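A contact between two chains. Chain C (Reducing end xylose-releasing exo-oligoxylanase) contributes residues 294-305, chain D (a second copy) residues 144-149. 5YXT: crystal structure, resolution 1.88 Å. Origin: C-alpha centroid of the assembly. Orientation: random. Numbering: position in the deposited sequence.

Chain C, residues 294-305: ADKEPEDYRRYT
Chain D, residues 144-149: GDREAP

Two copies of the same protein meet here through a small contact, 292 Å² summed over both sides, centred on Glu D147 and Arg C302. The chain D stretch has no regular helix or strand. Gly D144 opens it just after a helix, at phi/psi 94/141, angles at which a CB would jam against the preceding carbonyl O; glycine suits the turn. The following residues are extended, Glu D147 at -83/151 and Ala D148 at -51/142, with a cis peptide leading into Pro D149.

Chain C begins alongside as a loop, makes a short 3-10 turn at Pro C298 and Glu C299, tied by Asp C300 N to Glu C297 O at 2.9 Å, and then forms a strand that includes Arg C302. CA-CA distances set the register: 7.2 Å for Asp C295 with Asp D145, 6.6 Å for Lys C296 with Arg D146, and 6.5 Å for Asp C300 with Glu D147. The pairs ascend together, so the stretches run in the same general sense.

Glu D147 loses the most surface, 101 Å². Its CA-CB bond points toward chain C, and chi1 t (-169°), chi2 p (35°) and chi3 -97° fold the carboxylate back, so that Glu D147 OE1 accepts a very short hydrogen bond, 2.3 Å, from Ala D148 N. Glu D147 CB lies 4.0 Å from Asp C300 CB, beyond which that side chain is not modelled. Glu D147 OE2 meets the Tyr C304 ring edge, 3.4 Å from Tyr C304 CE1, favourably, because aromatic hydrogens carry slight positive charge.

Arg C302, with 60 Å² covered, also points toward its partner. Backbone angles of -124/174 and chi values m, m, t and 79° bring its guanidinium to Glu D147 and Ala D148. Arg C302 NH2 donates to Ala D148 O at 2.7 Å and 146°, the one hydrogen bond between the stretches. The salt bridge from Arg C302 NH1 to Glu D147 OE1, 3.6 Å, is purely electrostatic, since the oxygen lies well out of the guanidinium plane. Arginine thus serves both. Small Ala D148 points sideways, its CB 4.2 Å from Arg C302 NH1. Arg C302 N donates to the buried Tyr C304 OH at 3.1 Å.

The CA-CB bond of Asp C295 (37 Å², chi1 p) points toward chain D; that of Asp D145 (33 Å², chi1 m) points sideways and its end leads away. Asp C295 O and Asp D145 O touch at 3.8 Å without bonding. Asp C295 is exposed, where charge is readily solvated, and its OD1 forms a salt bridge, weak as a hydrogen bond, with Lys C296 NZ at 3.3 Å.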

# COMPACT_ATOMS: atom_id res chain seq x y z
N ALA C 294 10.43 -4.22 1.54
CA ALA C 294 9.39 -3.89 2.51
C ALA C 294 9.12 -5.03 3.47
O ALA C 294 8.96 -4.81 4.68
CB ALA C 294 8.10 -3.50 1.77
N ASP C 295 9.09 -6.27 2.98
CA ASP C 295 8.83 -7.41 3.86
C ASP C 295 10.12 -8.02 4.43
O ASP C 295 10.21 -9.24 4.61
CB ASP C 295 8.01 -8.46 3.11
CG ASP C 295 8.83 -9.25 2.07
OD1 ASP C 295 9.85 -8.72 1.56
OD2 ASP C 295 8.45 -10.40 1.77
N LYS C 296 11.12 -7.21 4.73
CA LYS C 296 12.41 -7.76 5.12
C LYS C 296 12.98 -7.02 6.32
O LYS C 296 12.92 -5.79 6.40
CB LYS C 296 13.40 -7.72 3.96
CG LYS C 296 13.06 -8.73 2.87
CD LYS C 296 14.25 -8.96 1.96
CE LYS C 296 13.98 -10.13 1.04
NZ LYS C 296 12.69 -10.00 0.33
N GLU C 297 13.55 -7.79 7.26
CA GLU C 297 14.23 -7.26 8.43
C GLU C 297 15.69 -6.99 8.10
O GLU C 297 16.38 -7.88 7.58
CB GLU C 297 14.13 -8.23 9.60
N PRO C 298 16.19 -5.80 8.41
CA PRO C 298 17.62 -5.51 8.19
C PRO C 298 18.55 -6.50 8.86
O PRO C 298 19.58 -6.86 8.29
CB PRO C 298 17.77 -4.10 8.76
CG PRO C 298 16.39 -3.52 8.74
CD PRO C 298 15.47 -4.66 8.99
N GLU C 299 18.20 -6.97 10.07
CA GLU C 299 19.03 -7.93 10.77
C GLU C 299 19.14 -9.26 10.03
O GLU C 299 19.99 -10.08 10.39
CB GLU C 299 18.49 -8.17 12.18
CG GLU C 299 19.13 -7.28 13.24
CD GLU C 299 18.95 -7.83 14.64
OE1 GLU C 299 19.83 -7.58 15.49
OE2 GLU C 299 17.92 -8.50 14.89
N ASP C 300 18.30 -9.49 9.02
CA ASP C 300 18.33 -10.72 8.25
C ASP C 300 18.61 -10.50 6.76
O ASP C 300 18.44 -11.44 5.97
CB ASP C 300 17.01 -11.47 8.41
N TYR C 301 19.03 -9.30 6.35
CA TYR C 301 19.37 -9.08 4.95
C TYR C 301 20.42 -10.09 4.50
O TYR C 301 21.35 -10.42 5.24
CB TYR C 301 19.93 -7.68 4.72
CG TYR C 301 18.95 -6.52 4.81
CD1 TYR C 301 17.58 -6.70 4.68
CD2 TYR C 301 19.43 -5.23 5.02
CE1 TYR C 301 16.71 -5.62 4.75
CE2 TYR C 301 18.58 -4.15 5.10
CZ TYR C 301 17.22 -4.34 4.97
OH TYR C 301 16.39 -3.25 5.06
N ARG C 302 20.28 -10.56 3.26
CA ARG C 302 21.18 -11.54 2.67
C ARG C 302 21.77 -11.00 1.37
O ARG C 302 21.38 -9.95 0.87
CB ARG C 302 20.44 -12.85 2.36
CG ARG C 302 19.61 -13.40 3.50
CD ARG C 302 20.47 -14.01 4.59
NE ARG C 302 19.68 -14.73 5.58
CZ ARG C 302 19.18 -15.95 5.42
NH1 ARG C 302 19.36 -16.61 4.28
NH2 ARG C 302 18.47 -16.52 6.39
N ARG C 303 22.69 -11.77 0.81
CA ARG C 303 22.90 -11.70 -0.63
C ARG C 303 21.68 -12.28 -1.32
O ARG C 303 21.11 -13.28 -0.87
CB ARG C 303 24.17 -12.47 -1.02
CG ARG C 303 24.59 -12.30 -2.49
CD ARG C 303 25.71 -13.28 -2.88
NE ARG C 303 26.89 -13.19 -2.02
CZ ARG C 303 27.98 -12.48 -2.31
NH1 ARG C 303 28.04 -11.78 -3.43
NH2 ARG C 303 29.00 -12.47 -1.47
N TYR C 304 21.25 -11.65 -2.42
CA TYR C 304 20.13 -12.14 -3.21
C TYR C 304 20.54 -12.21 -4.67
O TYR C 304 21.34 -11.39 -5.13
CB TYR C 304 18.88 -11.21 -3.10
CG TYR C 304 18.48 -10.88 -1.68
CD1 TYR C 304 17.66 -11.73 -0.95
CD2 TYR C 304 18.92 -9.71 -1.07
CE1 TYR C 304 17.30 -11.44 0.35
CE2 TYR C 304 18.55 -9.41 0.23
CZ TYR C 304 17.75 -10.28 0.93
OH TYR C 304 17.40 -9.97 2.22
N THR C 305 19.98 -13.16 -5.42
CA THR C 305 20.06 -13.02 -6.87
C THR C 305 19.20 -11.83 -7.30
O THR C 305 18.33 -11.37 -6.56
CB THR C 305 19.57 -14.28 -7.59
OG1 THR C 305 18.16 -14.41 -7.43
CG2 THR C 305 20.26 -15.53 -7.06
N GLY D 144 3.36 -13.46 6.77
CA GLY D 144 4.33 -12.87 5.87
C GLY D 144 5.61 -13.67 5.81
O GLY D 144 6.08 -14.19 6.83
N ASP D 145 6.19 -13.78 4.61
CA ASP D 145 7.47 -14.43 4.46
C ASP D 145 8.52 -13.73 5.31
O ASP D 145 8.49 -12.52 5.49
CB ASP D 145 7.91 -14.41 2.99
CG ASP D 145 7.27 -15.52 2.17
OD1 ASP D 145 6.19 -16.01 2.56
OD2 ASP D 145 7.86 -15.91 1.13
N ARG D 146 9.45 -14.52 5.86
CA ARG D 146 10.69 -13.97 6.39
C ARG D 146 11.84 -14.52 5.58
O ARG D 146 11.64 -14.98 4.45
CB ARG D 146 10.88 -14.32 7.86
CG ARG D 146 9.75 -13.88 8.72
CD ARG D 146 10.22 -13.67 10.14
NE ARG D 146 10.88 -14.84 10.69
CZ ARG D 146 10.24 -15.94 11.07
NH1 ARG D 146 8.94 -16.03 10.91
NH2 ARG D 146 10.91 -16.96 11.59
N GLU D 147 13.05 -14.50 6.14
CA GLU D 147 14.21 -14.92 5.38
C GLU D 147 14.37 -16.43 5.41
O GLU D 147 13.98 -17.10 6.38
CB GLU D 147 15.47 -14.24 5.92
CG GLU D 147 16.68 -14.43 5.03
CD GLU D 147 16.34 -14.45 3.55
OE1 GLU D 147 16.21 -15.56 2.99
OE2 GLU D 147 16.23 -13.36 2.93
N ALA D 148 14.97 -16.96 4.35
CA ALA D 148 15.10 -18.40 4.18
C ALA D 148 15.71 -19.04 5.43
O ALA D 148 16.58 -18.43 6.07
CB ALA D 148 15.98 -18.70 2.96
N PRO D 149 15.26 -20.23 5.82
CA PRO D 149 14.23 -21.01 5.11
C PRO D 149 12.78 -20.65 5.48
O PRO D 149 11.86 -21.40 5.15
CB PRO D 149 14.53 -22.44 5.53
CG PRO D 149 15.10 -22.31 6.92
CD PRO D 149 15.86 -21.00 6.93